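Probable amidase (Thermus thermophilus, PDB 2DC0) is a probable amidase of the amidase family, an alpha/beta protein built round a large mixed sheet flanked by helices, whose precise role is not established here. Local coordinates at residues V237-D243 against E270-L276; R248-V253 against P354-L358; V281-Y285 against L386-L390; R334-R338 against S389-V393; G392-L398 against L410-Y416. All coordinates share one frame. Numbering follows the deposited sequence.

Interaction 1: residues V237-D243 against E270-L276; sequences VFGVPLD and EVREVSL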
# COMPACT_ATOMS: atom_id res chain seq x y z
N VAL A 237 14.67 18.89 -1.56
CA VAL A 237 14.37 18.88 -0.13
C VAL A 237 14.40 17.42 0.30
O VAL A 237 13.60 16.61 -0.17
CB VAL A 237 12.97 19.47 0.16
CG1 VAL A 237 12.69 19.42 1.66
CG2 VAL A 237 12.90 20.91 -0.35
N PHE A 238 15.33 17.08 1.19
CA PHE A 238 15.47 15.72 1.66
C PHE A 238 14.98 15.56 3.09
O PHE A 238 15.30 16.37 3.96
CB PHE A 238 16.93 15.29 1.58
CG PHE A 238 17.47 15.24 0.17
CD1 PHE A 238 17.07 14.23 -0.71
CD2 PHE A 238 18.38 16.20 -0.27
CE1 PHE A 238 17.58 14.17 -2.00
CE2 PHE A 238 18.90 16.15 -1.56
CZ PHE A 238 18.50 15.13 -2.43
N GLY A 239 14.19 14.51 3.32
CA GLY A 239 13.69 14.25 4.66
C GLY A 239 14.55 13.19 5.32
O GLY A 239 14.94 12.20 4.68
N VAL A 240 14.87 13.39 6.59
CA VAL A 240 15.70 12.44 7.33
C VAL A 240 14.91 11.93 8.54
O VAL A 240 14.55 12.71 9.42
CB VAL A 240 17.01 13.12 7.80
CG1 VAL A 240 17.84 12.15 8.62
CG2 VAL A 240 17.80 13.59 6.58
N PRO A 241 14.62 10.62 8.57
CA PRO A 241 13.87 9.99 9.66
C PRO A 241 14.74 9.67 10.86
O PRO A 241 15.04 8.51 11.14
CB PRO A 241 13.29 8.75 9.00
CG PRO A 241 14.40 8.35 8.07
CD PRO A 241 14.84 9.66 7.47
N LEU A 242 15.15 10.72 11.57
CA LEU A 242 16.01 10.58 12.74
C LEU A 242 15.49 9.62 13.81
O LEU A 242 16.26 8.83 14.35
CB LEU A 242 16.30 11.96 13.34
CG LEU A 242 17.10 12.89 12.41
CD1 LEU A 242 17.35 14.23 13.11
CD2 LEU A 242 18.43 12.24 12.04
N ASP A 243 14.19 9.68 14.11
CA ASP A 243 13.64 8.80 15.13
C ASP A 243 13.80 7.33 14.72
O ASP A 243 14.16 6.48 15.54
CB ASP A 243 12.18 9.16 15.48
CG ASP A 243 11.21 9.11 14.29
OD1 ASP A 243 11.65 8.96 13.13
OD2 ASP A 243 9.99 9.24 14.53
N GLU A 270 18.08 21.25 0.80
CA GLU A 270 17.53 21.47 2.14
C GLU A 270 17.36 20.13 2.84
O GLU A 270 17.05 19.11 2.21
CB GLU A 270 16.18 22.17 2.07
CG GLU A 270 15.80 22.86 3.38
CD GLU A 270 14.31 23.14 3.50
OE1 GLU A 270 13.70 23.58 2.51
OE2 GLU A 270 13.76 22.92 4.60
N VAL A 271 17.56 20.13 4.15
CA VAL A 271 17.42 18.92 4.95
C VAL A 271 16.39 19.13 6.05
O VAL A 271 16.52 20.04 6.88
CB VAL A 271 18.76 18.56 5.62
CG1 VAL A 271 18.60 17.29 6.44
CG2 VAL A 271 19.84 18.38 4.56
N ARG A 272 15.35 18.30 6.06
CA ARG A 272 14.31 18.41 7.07
C ARG A 272 14.14 17.09 7.81
O ARG A 272 14.12 16.02 7.20
CB ARG A 272 12.96 18.78 6.43
CG ARG A 272 12.95 20.11 5.69
CD ARG A 272 11.56 20.38 5.08
NE ARG A 272 11.56 21.57 4.22
CZ ARG A 272 10.51 21.99 3.53
NH1 ARG A 272 9.36 21.33 3.59
NH2 ARG A 272 10.62 23.08 2.77
N GLU A 273 14.03 17.17 9.13
CA GLU A 273 13.81 15.97 9.92
C GLU A 273 12.37 15.56 9.70
O GLU A 273 11.49 16.41 9.60
CB GLU A 273 14.01 16.24 11.41
CG GLU A 273 13.91 14.96 12.23
CD GLU A 273 13.86 15.20 13.73
OE1 GLU A 273 14.34 16.25 14.19
OE2 GLU A 273 13.34 14.31 14.44
N VAL A 274 12.12 14.25 9.61
CA VAL A 274 10.77 13.73 9.44
C VAL A 274 10.61 12.59 10.44
O VAL A 274 11.61 12.04 10.91
CB VAL A 274 10.50 13.17 8.01
CG1 VAL A 274 10.65 14.27 6.97
CG2 VAL A 274 11.45 12.01 7.72
N SER A 275 9.37 12.24 10.75
CA SER A 275 9.11 11.15 11.69
C SER A 275 8.66 9.89 10.95
O SER A 275 7.76 9.95 10.11
CB SER A 275 8.03 11.56 12.70
OG SER A 275 7.68 10.47 13.54
N LEU A 276 9.29 8.78 11.25
CA LEU A 276 8.99 7.48 10.65
C LEU A 276 9.18 6.36 11.67
O LEU A 276 10.11 5.57 11.54
CB LEU A 276 9.61 7.39 9.25
CG LEU A 276 9.42 6.06 8.51
CD1 LEU A 276 8.46 6.25 7.35
CD2 LEU A 276 10.77 5.55 8.03
O HOH W 1 12.49 11.92 13.48
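These two strands are the parallel pair of a beta-alpha-beta crossover: strand 237-240 leads through helices 242-245 and 251-263 into strand 270-273, the outermost strand on this side of the chain's main sheet. The segment axes approach to 4.6 Å with 29° between their directions. Backbone bonds alternate as parallel pairing demands: Phe238 N to Glu270 O (2.8 Å), Arg272 N to Phe238 O (2.9 Å), Val240 N to Arg272 O (2.8 Å) and Val274 N to Val240 O (2.9 Å). On one face, Val240 CG2 meets Val271 CG1 at 3.8 Å, and helix 251-263 covers both valines through Leu261. On the other, Val237 CG1 lies 3.5 Å from Arg272 NE over the guanidinium, which is held by a salt bridge from Arg272 NE to Glu270 OE2 (2.6 Å). A CB at Gly239 would point to this face and, ideally placed, would clash with Val274 CG1 at 2.9 Å. Beyond the strands, Pro241 centres an inverse gamma turn and is the N-cap residue of helix 242-245. Asp243, in that helix, reaches back across: its OD1 accepts from Leu276 N at 3.0 Å and its OD2 from Ser275 OG at 2.8 Å. Water 1 joins the same end, accepting from Asp243 N (2.9 Å) and donating to Val274 O and Glu273 OE2 (both 2.7 Å).

Interaction 2: residues R248-V253 against P354-L358; sequences RLGVEV and PVQPL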
# COMPACT_ATOMS: atom_id res chain seq x y z
N ARG A 248 20.28 2.90 15.52
CA ARG A 248 20.42 1.82 14.55
C ARG A 248 21.61 1.93 13.60
O ARG A 248 21.76 1.13 12.68
CB ARG A 248 19.12 1.67 13.76
CG ARG A 248 17.93 1.24 14.63
CD ARG A 248 16.85 0.56 13.82
NE ARG A 248 15.69 0.17 14.63
CZ ARG A 248 15.61 -0.92 15.39
NH1 ARG A 248 16.62 -1.77 15.48
NH2 ARG A 248 14.49 -1.16 16.07
N LEU A 249 22.46 2.92 13.84
CA LEU A 249 23.64 3.11 13.00
C LEU A 249 24.90 2.88 13.83
O LEU A 249 24.88 3.02 15.05
CB LEU A 249 23.67 4.54 12.45
CG LEU A 249 22.54 4.93 11.50
CD1 LEU A 249 22.72 6.38 11.06
CD2 LEU A 249 22.53 4.01 10.30
N GLY A 250 25.99 2.50 13.16
CA GLY A 250 27.24 2.32 13.87
C GLY A 250 27.82 3.72 13.99
O GLY A 250 27.52 4.58 13.16
N VAL A 251 28.62 3.97 15.02
CA VAL A 251 29.22 5.29 15.24
C VAL A 251 29.87 5.95 14.02
O VAL A 251 29.67 7.14 13.78
CB VAL A 251 30.28 5.24 16.38
CG1 VAL A 251 30.97 6.59 16.51
CG2 VAL A 251 29.60 4.87 17.70
N GLU A 252 30.63 5.18 13.25
CA GLU A 252 31.32 5.72 12.07
C GLU A 252 30.39 6.08 10.91
O GLU A 252 30.62 7.07 10.22
CB GLU A 252 32.40 4.76 11.57
CG GLU A 252 33.57 4.54 12.54
CD GLU A 252 34.16 5.84 13.08
OE1 GLU A 252 34.50 6.74 12.28
OE2 GLU A 252 34.29 5.96 14.32
N VAL A 253 29.36 5.27 10.68
CA VAL A 253 28.42 5.56 9.60
C VAL A 253 27.58 6.76 10.03
O VAL A 253 27.21 7.60 9.21
CB VAL A 253 27.53 4.33 9.29
CG1 VAL A 253 26.36 4.71 8.40
CG2 VAL A 253 28.38 3.26 8.60
N PRO A 354 21.27 5.96 5.55
CA PRO A 354 22.26 4.96 5.12
C PRO A 354 21.56 3.66 4.73
O PRO A 354 20.46 3.37 5.20
CB PRO A 354 23.13 4.79 6.35
CG PRO A 354 23.06 6.12 7.01
CD PRO A 354 21.59 6.45 6.90
N VAL A 355 22.21 2.88 3.88
CA VAL A 355 21.64 1.61 3.46
C VAL A 355 22.15 0.50 4.39
O VAL A 355 21.63 -0.61 4.39
CB VAL A 355 22.04 1.27 2.00
CG1 VAL A 355 23.49 0.82 1.95
CG2 VAL A 355 21.12 0.20 1.45
N GLN A 356 23.16 0.84 5.18
CA GLN A 356 23.78 -0.09 6.12
C GLN A 356 24.28 0.69 7.35
O GLN A 356 24.61 1.87 7.26
CB GLN A 356 24.98 -0.77 5.44
CG GLN A 356 26.00 0.25 4.93
CD GLN A 356 26.94 -0.32 3.90
OE1 GLN A 356 27.89 -1.04 4.22
NE2 GLN A 356 26.68 -0.01 2.64
N PRO A 357 24.32 0.04 8.53
CA PRO A 357 24.78 0.70 9.75
C PRO A 357 26.30 0.65 9.92
O PRO A 357 26.87 1.42 10.70
CB PRO A 357 24.08 -0.08 10.85
CG PRO A 357 24.14 -1.49 10.29
CD PRO A 357 23.72 -1.27 8.85
N LEU A 358 26.92 -0.24 9.17
CA LEU A 358 28.36 -0.46 9.25
C LEU A 358 28.90 -0.96 7.91
O LEU A 358 28.14 -1.42 7.06
CB LEU A 358 28.65 -1.53 10.30
CG LEU A 358 28.18 -1.34 11.75
CD1 LEU A 358 27.92 -2.70 12.38
CD2 LEU A 358 29.22 -0.56 12.53
O HOH W 2 29.53 2.40 11.36
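Pro354 closes strand 350-354, and its ring is met by two side chains: Leu249 CD2 lies 3.9 Å from Pro354 CG, and Val253 CG1 lies 3.8 Å from Pro354 CB. Further along, the carbonyl of Gln356 faces a hydrocarbon surface, with Gln356 O only 3.5 Å from Val253 CG1; it is buried here and has no hydrogen-bond partner in the model. Pro357 makes the central link. Its carbonyl takes a hydrogen bond from the backbone, Gly250 N to Pro357 O at 2.8 Å, while its ring packs against the backbone of 248-249, Pro357 CB resting 3.2 Å from Arg248 O and 3.9 Å from Leu249 CA. This is where the loop leaving a sheet strand meets the start of helix 251-263, with Gly250 at the N-cap position. Water 2 serves the first turn of that helix, accepting from Val253 N (3.0 Å) and donating to Pro357 O (2.9 Å), so one carbonyl gathers both the cap residue and the turn that follows it. Leu358 then approaches the glycine itself, Leu358 CD2 standing 3.7 Å from Gly250 CA. A side chain at Gly250 would not fit, since an ideal CB would lie 2.3 Å from Leu358 CD2 and 2.8 Å from Pro357 O.

Interaction 3: residues V281-Y285 against L386-L390; sequences VYEVY and LPFSL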
# COMPACT_ATOMS: atom_id res chain seq x y z
N VAL A 281 8.09 -2.96 12.72
CA VAL A 281 8.20 -3.26 11.29
C VAL A 281 9.09 -4.46 11.00
O VAL A 281 8.85 -5.20 10.05
CB VAL A 281 8.72 -2.02 10.50
CG1 VAL A 281 10.19 -1.74 10.82
CG2 VAL A 281 8.53 -2.26 9.00
N TYR A 282 10.13 -4.64 11.80
CA TYR A 282 11.03 -5.77 11.63
C TYR A 282 10.26 -7.09 11.73
O TYR A 282 10.36 -7.95 10.85
CB TYR A 282 12.13 -5.71 12.69
CG TYR A 282 13.08 -6.88 12.62
CD1 TYR A 282 14.01 -6.99 11.60
CD2 TYR A 282 13.04 -7.88 13.60
CE1 TYR A 282 14.89 -8.06 11.54
CE2 TYR A 282 13.91 -8.96 13.55
CZ TYR A 282 14.83 -9.04 12.52
OH TYR A 282 15.72 -10.09 12.49
N GLU A 283 9.50 -7.25 12.81
CA GLU A 283 8.71 -8.46 13.05
C GLU A 283 7.65 -8.67 11.96
O GLU A 283 7.47 -9.79 11.48
CB GLU A 283 7.99 -8.40 14.40
CG GLU A 283 8.84 -8.11 15.62
CD GLU A 283 7.98 -7.82 16.86
OE1 GLU A 283 7.26 -8.74 17.33
OE2 GLU A 283 8.00 -6.67 17.36
N VAL A 284 6.95 -7.60 11.59
CA VAL A 284 5.91 -7.67 10.56
C VAL A 284 6.50 -8.22 9.27
O VAL A 284 5.96 -9.17 8.68
CB VAL A 284 5.29 -6.28 10.27
CG1 VAL A 284 4.33 -6.36 9.09
CG2 VAL A 284 4.53 -5.77 11.50
N TYR A 285 7.59 -7.62 8.83
CA TYR A 285 8.27 -8.03 7.60
C TYR A 285 8.69 -9.50 7.68
O TYR A 285 8.41 -10.30 6.78
CB TYR A 285 9.53 -7.17 7.39
CG TYR A 285 10.44 -7.71 6.31
CD1 TYR A 285 10.21 -7.44 4.96
CD2 TYR A 285 11.48 -8.58 6.64
CE1 TYR A 285 10.99 -8.03 3.97
CE2 TYR A 285 12.26 -9.18 5.65
CZ TYR A 285 12.00 -8.91 4.32
OH TYR A 285 12.72 -9.55 3.34
N LEU A 386 14.41 -2.98 4.80
CA LEU A 386 13.12 -3.65 4.68
C LEU A 386 11.82 -2.82 4.61
O LEU A 386 10.88 -3.23 3.94
CB LEU A 386 13.00 -4.72 5.78
CG LEU A 386 12.87 -4.33 7.26
CD1 LEU A 386 11.44 -3.90 7.55
CD2 LEU A 386 13.22 -5.55 8.14
N PRO A 387 11.76 -1.66 5.27
CA PRO A 387 10.51 -0.88 5.21
C PRO A 387 10.09 -0.48 3.80
O PRO A 387 8.91 -0.54 3.45
CB PRO A 387 10.82 0.35 6.07
CG PRO A 387 11.88 -0.14 7.02
CD PRO A 387 12.76 -0.96 6.11
N PHE A 388 11.06 -0.08 2.99
CA PHE A 388 10.78 0.40 1.64
C PHE A 388 10.42 -0.68 0.63
O PHE A 388 9.68 -0.42 -0.32
CB PHE A 388 11.96 1.26 1.22
CG PHE A 388 12.41 2.18 2.32
CD1 PHE A 388 11.56 3.18 2.79
CD2 PHE A 388 13.62 1.97 2.98
CE1 PHE A 388 11.88 3.94 3.91
CE2 PHE A 388 13.96 2.73 4.11
CZ PHE A 388 13.09 3.71 4.57
N SER A 389 10.92 -1.89 0.83
CA SER A 389 10.59 -3.00 -0.05
C SER A 389 9.25 -3.55 0.46
O SER A 389 8.37 -3.91 -0.32
CB SER A 389 11.67 -4.08 -0.00
OG SER A 389 12.05 -4.37 1.33
N LEU A 390 9.09 -3.59 1.78
CA LEU A 390 7.86 -4.07 2.39
C LEU A 390 6.67 -3.28 1.84
O LEU A 390 5.63 -3.85 1.53
CB LEU A 390 7.90 -3.90 3.92
CG LEU A 390 6.60 -4.29 4.66
CD1 LEU A 390 6.38 -5.79 4.58
CD2 LEU A 390 6.70 -3.85 6.12
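This is helix-helix packing in the buried interior: the start of helix 281-296 lies against the short helix 386-390, their segment axes 10.3 Å apart at closest approach and 47° apart in direction. No hydrogen bond crosses; the contact is made by hydrocarbon and aromatic side chains. Val281 leads, its CG2 touching two leucines, 3.6 Å from Leu386 CD1 and 3.8 Å from Leu390 CD2. Tyr282 has its CA-to-CB bond turned away, yet its ring still brushes Leu386, with Tyr282 CD1 3.8 Å from Leu386 CD2; Tyr282 also packs on helix 377-382. One turn after Val281 comes Tyr285, directed at the partner helix. Its CB lies 3.8 Å from Leu386 CD1, so that leucine touches all three residues. The Tyr285 ring then makes a CH-pi contact: Leu386 CB stands over one face, 4.0 Å from the ring centroid and 14° off the normal. At the edge of the same ring, Tyr285 CD1 is 4.2 Å from Leu390 CD1.

Interaction 4: residues R334-R338 against S389-V393; sequences REALR and SLLGV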
# COMPACT_ATOMS: atom_id res chain seq x y z
N ARG A 334 0.98 -4.51 7.95
CA ARG A 334 1.70 -3.84 6.87
C ARG A 334 0.88 -2.65 6.39
O ARG A 334 1.41 -1.58 6.16
CB ARG A 334 1.97 -4.78 5.69
CG ARG A 334 2.38 -4.02 4.43
CD ARG A 334 3.07 -4.89 3.39
NE ARG A 334 2.18 -5.87 2.76
CZ ARG A 334 2.59 -6.73 1.83
NH1 ARG A 334 3.85 -6.72 1.43
NH2 ARG A 334 1.73 -7.60 1.31
N GLU A 335 -0.42 -2.86 6.21
CA GLU A 335 -1.27 -1.77 5.74
C GLU A 335 -1.28 -0.63 6.76
O GLU A 335 -1.30 0.54 6.39
CB GLU A 335 -2.69 -2.28 5.47
CG GLU A 335 -2.77 -3.23 4.26
CD GLU A 335 -1.98 -2.70 3.06
OE1 GLU A 335 -2.25 -1.56 2.61
OE2 GLU A 335 -1.08 -3.43 2.56
N ALA A 336 -1.25 -0.98 8.04
CA ALA A 336 -1.24 0.03 9.10
C ALA A 336 -0.01 0.94 9.04
O ALA A 336 -0.06 2.07 9.51
CB ALA A 336 -1.33 -0.65 10.47
N LEU A 337 1.09 0.44 8.48
CA LEU A 337 2.32 1.23 8.39
C LEU A 337 2.39 2.12 7.16
O LEU A 337 3.17 3.08 7.12
CB LEU A 337 3.53 0.29 8.38
CG LEU A 337 3.77 -0.54 9.65
CD1 LEU A 337 4.78 -1.63 9.36
CD2 LEU A 337 4.24 0.36 10.77
N ARG A 338 1.59 1.80 6.16
CA ARG A 338 1.58 2.54 4.91
C ARG A 338 1.36 4.05 5.08
O ARG A 338 2.08 4.84 4.48
CB ARG A 338 0.54 1.94 3.96
CG ARG A 338 0.78 2.24 2.49
CD ARG A 338 -0.15 1.44 1.58
NE ARG A 338 0.01 -0.01 1.72
CZ ARG A 338 0.98 -0.73 1.17
NH1 ARG A 338 1.91 -0.14 0.42
NH2 ARG A 338 1.03 -2.04 1.36
N SER A 389 10.92 -1.89 0.83
CA SER A 389 10.59 -3.00 -0.05
C SER A 389 9.25 -3.55 0.46
O SER A 389 8.37 -3.91 -0.32
CB SER A 389 11.67 -4.08 -0.00
OG SER A 389 12.05 -4.37 1.33
N LEU A 390 9.09 -3.59 1.78
CA LEU A 390 7.86 -4.07 2.39
C LEU A 390 6.67 -3.28 1.84
O LEU A 390 5.63 -3.85 1.53
CB LEU A 390 7.90 -3.90 3.92
CG LEU A 390 6.60 -4.29 4.66
CD1 LEU A 390 6.38 -5.79 4.58
CD2 LEU A 390 6.70 -3.85 6.12
N LEU A 391 6.84 -1.96 1.73
CA LEU A 391 5.78 -1.08 1.25
C LEU A 391 5.82 -0.77 -0.25
O LEU A 391 4.97 -0.03 -0.74
CB LEU A 391 5.79 0.22 2.08
CG LEU A 391 5.50 -0.02 3.57
CD1 LEU A 391 5.62 1.29 4.37
CD2 LEU A 391 4.09 -0.59 3.72
N GLY A 392 6.80 -1.32 -0.96
CA GLY A 392 6.88 -1.16 -2.40
C GLY A 392 7.31 0.15 -3.06
O GLY A 392 7.14 0.30 -4.27
N VAL A 393 7.89 1.08 -2.30
CA VAL A 393 8.29 2.36 -2.87
C VAL A 393 9.68 2.32 -3.51
O VAL A 393 10.56 1.58 -3.08
CB VAL A 393 8.26 3.47 -1.80
CG1 VAL A 393 6.84 3.64 -1.29
CG2 VAL A 393 9.19 3.13 -0.65
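A buried contact of mixed character, this one sets the long helix 324-345 against the C-terminal end of helix 386-390, close to the interface with the second subunit. The short helix ends in a Schellman motif, with Gly392 leaving helical geometry at a phi of 73°. Leu391, just before it, carries much of the packing: its CD2 lies 3.9 Å from Arg334 CG and 4.0 Å from Arg338 NH1, over one face of the Arg338 guanidinium. Leu390 adds its CD1, 3.6 Å from Arg334 CD, and its CD2, 4.4 Å from Leu337 CD1. Two weak hydrogen bonds reach the carbonyls at the helix end, Arg334 NH1 to Leu390 O at 3.4 Å and Arg338 NH1 to Leu391 O at 3.3 Å. Neither arginine depends on them. Arg334 has a stronger partner in Ser202, and Arg338 is bound to Glu335 within its own helix, Arg338 NH2 to Glu335 OE2 at 2.8 Å. Glu335 in turn makes a salt bridge with Arg338 of the second subunit. Arg334 thus packs on the leucines with its aliphatic stem and Arg338 with the face of its guanidinium; both lend only weak polar contacts to the helix end, their main charge pairing and hydrogen bonding being met by other groups.

Interaction 5: residues G392-L398 against L410-Y416; sequences GVPTLAL and LQVVGAY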
# COMPACT_ATOMS: atom_id res chain seq x y z
N GLY A 392 6.80 -1.32 -0.96
CA GLY A 392 6.88 -1.16 -2.40
C GLY A 392 7.31 0.15 -3.06
O GLY A 392 7.14 0.30 -4.27
N VAL A 393 7.89 1.08 -2.30
CA VAL A 393 8.29 2.36 -2.87
C VAL A 393 9.68 2.32 -3.51
O VAL A 393 10.56 1.58 -3.08
CB VAL A 393 8.26 3.47 -1.80
CG1 VAL A 393 6.84 3.64 -1.29
CG2 VAL A 393 9.19 3.13 -0.65
N PRO A 394 9.89 3.11 -4.58
CA PRO A 394 11.17 3.15 -5.28
C PRO A 394 12.31 3.61 -4.37
O PRO A 394 12.22 4.67 -3.75
CB PRO A 394 10.91 4.11 -6.44
CG PRO A 394 9.88 5.05 -5.87
CD PRO A 394 8.95 4.11 -5.14
N THR A 395 13.37 2.82 -4.31
CA THR A 395 14.50 3.14 -3.45
C THR A 395 15.83 2.86 -4.14
O THR A 395 16.08 1.77 -4.64
CB THR A 395 14.44 2.33 -2.15
OG1 THR A 395 13.13 2.45 -1.58
CG2 THR A 395 15.47 2.85 -1.16
N LEU A 396 16.69 3.88 -4.16
CA LEU A 396 18.00 3.78 -4.78
C LEU A 396 19.09 3.65 -3.74
O LEU A 396 19.02 4.27 -2.68
CB LEU A 396 18.26 5.03 -5.62
CG LEU A 396 19.64 5.14 -6.28
CD1 LEU A 396 19.73 4.11 -7.41
CD2 LEU A 396 19.84 6.55 -6.84
N ALA A 397 20.10 2.83 -4.02
CA ALA A 397 21.25 2.71 -3.13
C ALA A 397 22.46 3.11 -3.96
O ALA A 397 22.66 2.58 -5.05
CB ALA A 397 21.41 1.26 -2.62
N LEU A 398 23.23 4.08 -3.47
CA LEU A 398 24.44 4.52 -4.16
C LEU A 398 25.53 4.83 -3.14
O LEU A 398 25.23 5.23 -2.01
CB LEU A 398 24.17 5.77 -5.03
CG LEU A 398 23.26 6.92 -4.57
CD1 LEU A 398 23.38 7.17 -3.09
CD2 LEU A 398 23.65 8.16 -5.38
N LEU A 410 24.17 4.81 0.46
CA LEU A 410 23.11 5.73 0.87
C LEU A 410 21.80 5.37 0.18
O LEU A 410 21.79 5.02 -1.00
CB LEU A 410 23.48 7.17 0.49
CG LEU A 410 22.46 8.27 0.80
CD1 LEU A 410 22.42 8.51 2.32
CD2 LEU A 410 22.84 9.56 0.08
N GLN A 411 20.71 5.47 0.92
CA GLN A 411 19.39 5.18 0.36
C GLN A 411 18.66 6.47 0.05
O GLN A 411 18.66 7.40 0.85
CB GLN A 411 18.54 4.37 1.34
CG GLN A 411 18.90 2.91 1.46
CD GLN A 411 17.90 2.15 2.31
OE1 GLN A 411 17.89 2.29 3.54
NE2 GLN A 411 17.04 1.38 1.68
N VAL A 412 18.04 6.51 -1.13
CA VAL A 412 17.24 7.64 -1.57
C VAL A 412 15.86 7.01 -1.76
O VAL A 412 15.67 6.18 -2.65
CB VAL A 412 17.73 8.20 -2.92
CG1 VAL A 412 16.88 9.41 -3.32
CG2 VAL A 412 19.21 8.61 -2.81
N VAL A 413 14.91 7.39 -0.91
CA VAL A 413 13.55 6.84 -0.93
C VAL A 413 12.50 7.80 -1.46
O VAL A 413 12.36 8.91 -0.95
CB VAL A 413 13.13 6.43 0.50
CG1 VAL A 413 11.77 5.74 0.48
CG2 VAL A 413 14.19 5.53 1.13
N GLY A 414 11.74 7.37 -2.47
CA GLY A 414 10.71 8.24 -3.03
C GLY A 414 9.30 7.69 -2.84
O GLY A 414 9.13 6.58 -2.32
N ALA A 415 8.31 8.47 -3.25
CA ALA A 415 6.91 8.05 -3.14
C ALA A 415 6.64 6.95 -4.16
O ALA A 415 7.35 6.82 -5.15
CB ALA A 415 5.98 9.25 -3.41
N TYR A 416 5.59 6.18 -3.90
CA TYR A 416 5.20 5.08 -4.76
C TYR A 416 5.04 5.59 -6.20
O TYR A 416 4.40 6.62 -6.43
CB TYR A 416 3.88 4.49 -4.25
CG TYR A 416 3.68 3.02 -4.54
CD1 TYR A 416 3.78 2.07 -3.53
CD2 TYR A 416 3.39 2.59 -5.83
CE1 TYR A 416 3.59 0.71 -3.80
CE2 TYR A 416 3.21 1.23 -6.11
CZ TYR A 416 3.30 0.30 -5.09
OH TYR A 416 3.11 -1.02 -5.38
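At the heart of this pairing Leu396 CB faces Val412 CB at 4.2 Å, and Leu398 CD1 reaches Leu410 CB at 3.6 Å, forming an apolar patch; helix 419-430 covers Leu396 through Val422 and Val412 through Leu429. The opposite face carries Thr395, Ala397, Gln411 and Val413; there Val393 CG2 touches Val413 CG1 at 3.8 Å, and Phe388 of helix 386-390 packs against it. The two strands, 395-403 and 406-413, form an antiparallel beta hairpin inside the main sheet, flanked by strands 182-185 and 350-354. Leu396 and Val412 are a hydrogen-bonded pair (Leu396 N to Val412 O and Val412 N to Leu396 O, both 2.9 Å). So are Leu398 and Leu410: Leu398 N to Leu410 O is 3.0 Å. Leu410 N to Leu398 O is 2.7 Å. Past the strands, Gly414 N still bonds Pro394 O at 3.0 Å; at the start of strand 395-403, Thr395 OG1 donates to Val393 O at 3.1 Å. Farthest out, the Tyr416 ring lays one face against Gly392 O, 3.6 Å from Tyr416 CE1.

How the interactions relate
Interactions 1 and 5 belong to the same mixed sheet, their centres about 14 Å apart: strand 350-354 lies between the hairpin of interaction 5 and the parallel edge pair of interaction 1. Interaction 2 follows where 350-354 ends, and its Val355 CG2 packs on Gln411 CG of interaction 5 at 3.5 Å. Along the chain interactions 1 and 2 alternate, since helix 251-263, starting in interaction 2, is part of the crossover of interaction 1. Interactions 3 and 4, centres about 7 Å apart, end on the same stretch, sharing Ser389 and Leu390, so helix 386-390 meets both helices 281-296 and 324-345. Interaction 5 begins where interaction 4 ends, at Gly392 and Val393, tying this helical layer directly to the sheet.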